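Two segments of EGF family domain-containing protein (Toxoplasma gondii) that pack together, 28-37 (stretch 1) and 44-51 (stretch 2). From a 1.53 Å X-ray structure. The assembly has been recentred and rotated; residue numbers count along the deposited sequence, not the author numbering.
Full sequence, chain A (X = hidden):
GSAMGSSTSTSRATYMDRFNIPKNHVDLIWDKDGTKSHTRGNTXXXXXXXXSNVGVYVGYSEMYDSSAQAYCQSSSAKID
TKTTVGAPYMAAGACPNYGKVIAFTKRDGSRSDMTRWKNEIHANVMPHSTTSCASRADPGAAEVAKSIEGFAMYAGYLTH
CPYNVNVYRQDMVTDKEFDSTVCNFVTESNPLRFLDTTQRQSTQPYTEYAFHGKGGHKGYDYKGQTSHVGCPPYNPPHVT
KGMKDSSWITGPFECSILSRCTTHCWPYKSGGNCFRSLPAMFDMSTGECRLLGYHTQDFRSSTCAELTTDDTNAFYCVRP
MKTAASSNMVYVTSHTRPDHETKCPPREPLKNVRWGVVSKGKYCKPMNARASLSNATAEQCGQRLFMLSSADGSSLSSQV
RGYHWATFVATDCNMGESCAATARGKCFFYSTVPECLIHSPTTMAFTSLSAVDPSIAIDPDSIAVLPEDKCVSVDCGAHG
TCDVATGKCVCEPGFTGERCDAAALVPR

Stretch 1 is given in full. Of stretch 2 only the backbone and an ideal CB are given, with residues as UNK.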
ATOM      1  N   LEU A  28      12.905   2.998  -3.982  1.00 15.22           N
ATOM      2  CA  LEU A  28      13.121   4.161  -4.822  1.00 18.28           C
ATOM      3  C   LEU A  28      12.443   5.383  -4.244  1.00 14.46           C
ATOM      4  O   LEU A  28      11.505   5.290  -3.442  1.00 15.47           O
ATOM      5  CB  LEU A  28      12.635   3.908  -6.251  1.00 18.84           C
ATOM      6  CG  LEU A  28      11.140   3.798  -6.561  1.00 17.84           C
ATOM      7  CD1 LEU A  28      10.447   5.154  -6.696  1.00 15.66           C
ATOM      8  CD2 LEU A  28      10.944   3.007  -7.850  1.00 18.19           C
ATOM      9  N   ILE A  29      12.964   6.536  -4.636  1.00 15.43           N
ATOM     10  CA  ILE A  29      12.339   7.806  -4.336  1.00 15.46           C
ATOM     11  C   ILE A  29      12.220   8.581  -5.646  1.00 16.34           C
ATOM     12  O   ILE A  29      13.028   8.389  -6.560  1.00 16.43           O
ATOM     13  CB  ILE A  29      13.140   8.606  -3.299  1.00 18.84           C
ATOM     14  CG1 ILE A  29      14.599   8.698  -3.729  1.00 24.91           C
ATOM     15  CG2 ILE A  29      13.039   7.947  -1.923  1.00 18.37           C
ATOM     16  CD1 ILE A  29      15.294   9.880  -3.189  1.00 35.77           C
ATOM     17  N   TRP A  30      11.214   9.441  -5.745  1.00 14.55           N
ATOM     18  CA  TRP A  30      10.979  10.195  -6.978  1.00 14.79           C
ATOM     19  C   TRP A  30      11.900  11.409  -7.009  1.00 17.82           C
ATOM     20  O   TRP A  30      12.039  12.116  -6.014  1.00 16.80           O
ATOM     21  CB  TRP A  30       9.504  10.621  -7.096  1.00 13.68           C
ATOM     22  CG  TRP A  30       8.553   9.474  -6.956  1.00 12.67           C
ATOM     23  CD1 TRP A  30       7.700   9.241  -5.912  1.00 14.47           C
ATOM     24  CD2 TRP A  30       8.383   8.383  -7.863  1.00 12.66           C
ATOM     25  NE1 TRP A  30       7.007   8.077  -6.120  1.00 13.34           N
ATOM     26  CE2 TRP A  30       7.400   7.533  -7.314  1.00 14.67           C
ATOM     27  CE3 TRP A  30       8.960   8.041  -9.091  1.00 13.68           C
ATOM     28  CZ2 TRP A  30       6.991   6.361  -7.940  1.00 15.46           C
ATOM     29  CZ3 TRP A  30       8.548   6.873  -9.715  1.00 14.87           C
ATOM     30  CH2 TRP A  30       7.569   6.051  -9.140  1.00 15.29           C
ATOM     31  N   ASP A  31      12.549  11.628  -8.147  1.00 18.86           N
ATOM     32  CA  ASP A  31      13.374  12.817  -8.331  1.00 23.32           C
ATOM     33  C   ASP A  31      13.638  13.046  -9.813  1.00 22.03           C
ATOM     34  O   ASP A  31      14.012  12.117 -10.523  1.00 22.58           O
ATOM     35  CB  ASP A  31      14.692  12.687  -7.576  1.00 28.12           C
ATOM     36  CG  ASP A  31      15.401  14.019  -7.424  1.00 35.01           C
ATOM     37  OD1 ASP A  31      16.054  14.451  -8.395  1.00 31.85           O
ATOM     38  OD2 ASP A  31      15.290  14.644  -6.344  1.00 32.97           O
ATOM     39  N   LYS A  32      13.455  14.275 -10.280  1.00 24.64           N
ATOM     40  CA  LYS A  32      13.601  14.539 -11.710  1.00 23.98           C
ATOM     41  C   LYS A  32      15.061  14.430 -12.165  1.00 27.00           C
ATOM     42  O   LYS A  32      15.328  14.362 -13.362  1.00 30.71           O
ATOM     43  CB  LYS A  32      13.021  15.911 -12.072  1.00 29.57           C
ATOM     44  CG  LYS A  32      13.682  17.099 -11.413  1.00 34.03           C
ATOM     45  CD  LYS A  32      12.960  18.380 -11.805  1.00 40.73           C
ATOM     46  CE  LYS A  32      13.431  19.560 -10.981  1.00 45.02           C
ATOM     47  NZ  LYS A  32      14.903  19.749 -11.073  1.00 50.13           N
ATOM     48  N   ASP A  33      15.995  14.381 -11.217  1.00 24.66           N
ATOM     49  CA  ASP A  33      17.413  14.181 -11.531  1.00 28.84           C
ATOM     50  C   ASP A  33      17.874  12.748 -11.251  1.00 29.22           C
ATOM     51  O   ASP A  33      19.065  12.442 -11.333  1.00 28.90           O
ATOM     52  CB  ASP A  33      18.279  15.159 -10.735  1.00 30.24           C
ATOM     53  CG  ASP A  33      18.077  16.602 -11.162  1.00 35.48           C
ATOM     54  OD1 ASP A  33      17.754  16.839 -12.346  1.00 43.11           O
ATOM     55  OD2 ASP A  33      18.244  17.499 -10.312  1.00 38.27           O
ATOM     56  N   GLY A  34      16.937  11.867 -10.915  1.00 28.64           N
ATOM     57  CA  GLY A  34      17.273  10.472 -10.699  1.00 24.34           C
ATOM     58  C   GLY A  34      17.795   9.834 -11.975  1.00 24.08           C
ATOM     59  O   GLY A  34      17.388  10.212 -13.069  1.00 26.11           O
ATOM     60  N   THR A  35      18.687   8.859 -11.840  1.00 24.28           N
ATOM     61  CA  THR A  35      19.314   8.239 -13.005  1.00 24.62           C
ATOM     62  C   THR A  35      18.468   7.126 -13.626  1.00 25.75           C
ATOM     63  O   THR A  35      18.745   6.680 -14.738  1.00 28.40           O
ATOM     64  CB  THR A  35      20.693   7.669 -12.644  1.00 29.17           C
ATOM     65  OG1 THR A  35      20.551   6.678 -11.620  1.00 28.90           O
ATOM     66  CG2 THR A  35      21.619   8.789 -12.153  1.00 34.11           C
ATOM     67  N   LYS A  36      17.429   6.688 -12.918  1.00 21.17           N
ATOM     68  CA  LYS A  36      16.525   5.658 -13.423  1.00 19.78           C
ATOM     69  C   LYS A  36      15.328   6.295 -14.114  1.00 19.85           C
ATOM     70  O   LYS A  36      14.822   7.317 -13.658  1.00 18.37           O
ATOM     71  CB  LYS A  36      16.037   4.754 -12.289  1.00 18.53           C
ATOM     72  CG  LYS A  36      17.144   4.175 -11.427  1.00 19.47           C
ATOM     73  CD  LYS A  36      18.093   3.303 -12.229  1.00 22.74           C
ATOM     74  CE  LYS A  36      19.204   2.773 -11.345  1.00 25.69           C
ATOM     75  NZ  LYS A  36      20.164   1.924 -12.090  1.00 27.12           N
ATOM     76  N   SER A  37      14.864   5.691 -15.203  1.00 20.82           N
ATOM     77  CA  SER A  37      13.718   6.244 -15.909  1.00 19.68           C
ATOM     78  C   SER A  37      12.923   5.204 -16.665  1.00 18.32           C
ATOM     79  O   SER A  37      13.426   4.136 -17.012  1.00 22.83           O
ATOM     80  CB  SER A  37      14.165   7.337 -16.879  1.00 28.39           C
ATOM     81  OG  SER A  37      14.979   6.815 -17.909  1.00 30.36           O
ATOM     82  N   UNK A  44       7.228  10.196 -18.751  1.00 23.43           N
ATOM     83  CA  UNK A  44       8.520   9.648 -18.364  1.00 23.66           C
ATOM     84  C   UNK A  44       8.734   9.879 -16.877  1.00 21.14           C
ATOM     85  O   UNK A  44       8.825  11.017 -16.412  1.00 23.87           O
ATOM     86  CB  UNK A  44       9.652  10.276 -19.181  1.00 23.66           C
ATOM     87  N   UNK A  45       8.800   8.777 -16.141  1.00 18.29           N
ATOM     88  CA  UNK A  45       9.040   8.811 -14.705  1.00 19.07           C
ATOM     89  C   UNK A  45      10.527   8.744 -14.418  1.00 17.80           C
ATOM     90  O   UNK A  45      11.249   8.007 -15.081  1.00 18.13           O
ATOM     91  CB  UNK A  45       8.311   7.662 -14.006  1.00 19.07           C
ATOM     92  N   UNK A  46      10.971   9.508 -13.429  1.00 16.59           N
ATOM     93  CA  UNK A  46      12.374   9.543 -13.038  1.00 18.04           C
ATOM     94  C   UNK A  46      12.524   9.228 -11.557  1.00 16.89           C
ATOM     95  O   UNK A  46      11.794   9.766 -10.729  1.00 17.07           O
ATOM     96  CB  UNK A  46      12.987  10.908 -13.356  1.00 18.04           C
ATOM     97  N   UNK A  47      13.481   8.376 -11.219  1.00 16.06           N
ATOM     98  CA  UNK A  47      13.695   8.038  -9.820  1.00 14.44           C
ATOM     99  C   UNK A  47      15.132   7.662  -9.490  1.00 17.20           C
ATOM    100  O   UNK A  47      15.971   7.436 -10.368  1.00 18.51           O
ATOM    101  CB  UNK A  47      12.770   6.884  -9.428  1.00 14.44           C
ATOM    102  N   UNK A  48      15.405   7.648  -8.189  1.00 16.93           N
ATOM    103  CA  UNK A  48      16.657   7.165  -7.637  1.00 18.50           C
ATOM    104  C   UNK A  48      16.399   5.878  -6.878  1.00 18.52           C
ATOM    105  O   UNK A  48      15.443   5.779  -6.115  1.00 18.76           O
ATOM    106  CB  UNK A  48      17.302   8.215  -6.730  1.00 18.50           C
ATOM    107  N   UNK A  49      17.272   4.903  -7.073  1.00 18.13           N
ATOM    108  CA  UNK A  49      17.211   3.656  -6.333  1.00 16.08           C
ATOM    109  C   UNK A  49      18.177   3.739  -5.157  1.00 17.65           C
ATOM    110  O   UNK A  49      19.388   3.784  -5.350  1.00 20.33           O
ATOM    111  CB  UNK A  49      17.539   2.463  -7.233  1.00 16.08           C
ATOM    112  N   UNK A  50      17.632   3.775  -3.945  1.00 15.54           N
ATOM    113  CA  UNK A  50      18.442   3.939  -2.737  1.00 15.60           C
ATOM    114  C   UNK A  50      19.087   2.626  -2.316  1.00 17.53           C
ATOM    115  O   UNK A  50      20.238   2.595  -1.871  1.00 16.27           O
ATOM    116  CB  UNK A  50      17.586   4.488  -1.594  1.00 15.60           C
ATOM    117  N   UNK A  51      18.339   1.541  -2.461  1.00 14.47           N
ATOM    118  CA  UNK A  51      18.863   0.218  -2.160  1.00 16.13           C
ATOM    119  C   UNK A  51      18.017  -0.840  -2.840  1.00 15.10           C
ATOM    120  O   UNK A  51      16.881  -0.585  -3.231  1.00 14.86           O
ATOM    121  CB  UNK A  51      18.908  -0.020  -0.649  1.00 16.13           C
TER

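Stretch 2 runs past two separate parts of stretch 1, antiparallel to both, and the turn from Asp31 to Gly34 bulges between them. Its largely extended backbone favours no single residue type, so the surroundings of each CB must guide the reasoning.

At position 44 the CB has nothing of stretch 1 within 5.5 Å, and many side chains would serve. It is Thr44, whose CG2 lies 4.3 Å from Ser37 CB. Position 45 points sideways, its CB 4.4 Å from Trp30 CZ3; an apolar or aromatic residue could use that ring. Tyr45 brings CB to 4.4 Å from Trp30 CZ3.

Position 46 lies on the same face as Ser37. Its CB sits 3.2 Å from Asp31 O, and the carbonyl oxygens of Lys32 and Gly34 lie farther along the turn. Such a cluster of acceptors suits a long donor, lysine or arginine, though a glutamine could also reach part of it. Arg46, with chi1, chi2 and chi3 all m, curls over the turn; NE gives a weak hydrogen bond to Lys32 O (3.5 Å). Its backbone O accepts from Asp31 N at 3.3 Å.

Position 47 is fixed by paired hydrogen bonds with Lys36: its N to Lys36 O and Lys36 N to its O, both 3.0 Å. Its CB points between Leu28 and the aliphatic part of Lys36, a slot that a flat, broad side chain would fill; phenylalanine, tyrosine or tryptophan are all plausible. Trp47 is sandwiched there: Leu28 CD2 lies 3.8 Å from the centroid of its five-membered ring, and Lys36 CB packs 3.4 Å from that centroid on the opposite face.

Position 48 pairs with Ile29, N to O and O to N, each 3.0 Å. Its CB is 4.1 Å from Ile29 CG1 and 4.6 Å from Gly34 CA, so a compact, beta-branched valine, isoleucine or threonine would fit. Thr48 also brings a hydroxyl: OG1 is 2.6 Å from a water that accepts from Thr35 N at 2.8 Å, bridging the stretches.

At position 49 the CB is 4.4 Å from Lys36 CE, inviting an acidic or polar residue. Glu49 is extended, with OE1 4.2 Å from Lys36 CE.

The CB of position 50 points toward stretch 1 but lies 5.5 Å from Leu28 N, so a long side chain such as arginine, lysine, glutamine or methionine would be needed to touch it. Arg50 lays its guanidinium face against Ile29 CG2, 3.9 Å from NE. Position 51 points away, into space stretch 1 leaves empty, so nearly any side chain would do; Lys51 makes no contact with stretch 1.

Stretch 2, residues 44-51: TYRWTERK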
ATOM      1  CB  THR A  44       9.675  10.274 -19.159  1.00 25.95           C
ATOM      2  OG1 THR A  44       9.491   9.987 -20.552  1.00 27.18           O
ATOM      3  CG2 THR A  44      11.019   9.710 -18.703  1.00 27.03           C
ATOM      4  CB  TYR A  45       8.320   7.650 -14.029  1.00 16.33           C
ATOM      5  CG  TYR A  45       6.825   7.701 -14.202  1.00 15.33           C
ATOM      6  CD1 TYR A  45       6.215   7.156 -15.323  1.00 19.27           C
ATOM      7  CD2 TYR A  45       6.021   8.309 -13.248  1.00 18.12           C
ATOM      8  CE1 TYR A  45       4.848   7.214 -15.482  1.00 18.83           C
ATOM      9  CE2 TYR A  45       4.657   8.370 -13.400  1.00 18.36           C
ATOM     10  CZ  TYR A  45       4.074   7.820 -14.516  1.00 20.29           C
ATOM     11  OH  TYR A  45       2.710   7.879 -14.678  1.00 25.13           O
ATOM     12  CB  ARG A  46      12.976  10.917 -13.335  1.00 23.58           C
ATOM     13  CG  ARG A  46      12.820  11.359 -14.779  1.00 28.66           C
ATOM     14  CD  ARG A  46      13.933  10.802 -15.618  1.00 36.33           C
ATOM     15  NE  ARG A  46      15.152  11.588 -15.450  1.00 44.39           N
ATOM     16  CZ  ARG A  46      16.387  11.117 -15.594  1.00 48.79           C
ATOM     17  NH1 ARG A  46      17.424  11.925 -15.413  1.00 48.02           N
ATOM     18  NH2 ARG A  46      16.595   9.841 -15.898  1.00 47.22           N
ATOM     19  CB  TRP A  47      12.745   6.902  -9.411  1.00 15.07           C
ATOM     20  CG  TRP A  47      13.005   5.531 -10.018  1.00 14.16           C
ATOM     21  CD1 TRP A  47      13.793   4.533  -9.500  1.00 15.91           C
ATOM     22  CD2 TRP A  47      12.447   5.002 -11.231  1.00 13.28           C
ATOM     23  NE1 TRP A  47      13.752   3.425 -10.315  1.00 15.12           N
ATOM     24  CE2 TRP A  47      12.934   3.688 -11.381  1.00 16.38           C
ATOM     25  CE3 TRP A  47      11.573   5.510 -12.198  1.00 16.32           C
ATOM     26  CZ2 TRP A  47      12.593   2.884 -12.465  1.00 14.93           C
ATOM     27  CZ3 TRP A  47      11.231   4.705 -13.276  1.00 17.17           C
ATOM     28  CH2 TRP A  47      11.742   3.408 -13.401  1.00 16.52           C
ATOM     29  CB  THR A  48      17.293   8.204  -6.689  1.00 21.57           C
ATOM     30  OG1 THR A  48      17.800   9.303  -7.455  1.00 24.33           O
ATOM     31  CG2 THR A  48      18.431   7.590  -5.871  1.00 24.70           C
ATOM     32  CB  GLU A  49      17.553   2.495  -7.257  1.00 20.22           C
ATOM     33  CG  GLU A  49      17.586   1.147  -6.617  1.00 25.35           C
ATOM     34  CD  GLU A  49      17.982   0.069  -7.608  1.00 28.30           C
ATOM     35  OE1 GLU A  49      17.386   0.035  -8.718  1.00 22.00           O
ATOM     36  OE2 GLU A  49      18.899  -0.729  -7.284  1.00 22.20           O
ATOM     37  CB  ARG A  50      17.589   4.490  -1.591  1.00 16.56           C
ATOM     38  CG  ARG A  50      16.998   5.845  -1.905  1.00 15.74           C
ATOM     39  CD  ARG A  50      16.689   6.643  -0.647  1.00 15.24           C
ATOM     40  NE  ARG A  50      15.692   5.992   0.203  1.00 15.17           N
ATOM     41  CZ  ARG A  50      15.236   6.509   1.338  1.00 14.33           C
ATOM     42  NH1 ARG A  50      14.336   5.845   2.055  1.00 15.34           N
ATOM     43  NH2 ARG A  50      15.681   7.690   1.749  1.00 16.89           N
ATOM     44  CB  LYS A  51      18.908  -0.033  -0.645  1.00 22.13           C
ATOM     45  CG  LYS A  51      17.560  -0.312   0.017  1.00 20.35           C
ATOM     46  CD  LYS A  51      17.688  -0.635   1.516  1.00 22.91           C
ATOM     47  CE  LYS A  51      18.539  -1.885   1.815  1.00 27.30           C
ATOM     48  NZ  LYS A  51      17.842  -3.185   1.543  1.00 28.76           N
TER
HETATM   49  O   HOH W   1      19.543   8.418  -9.201  1.00 29.02           O
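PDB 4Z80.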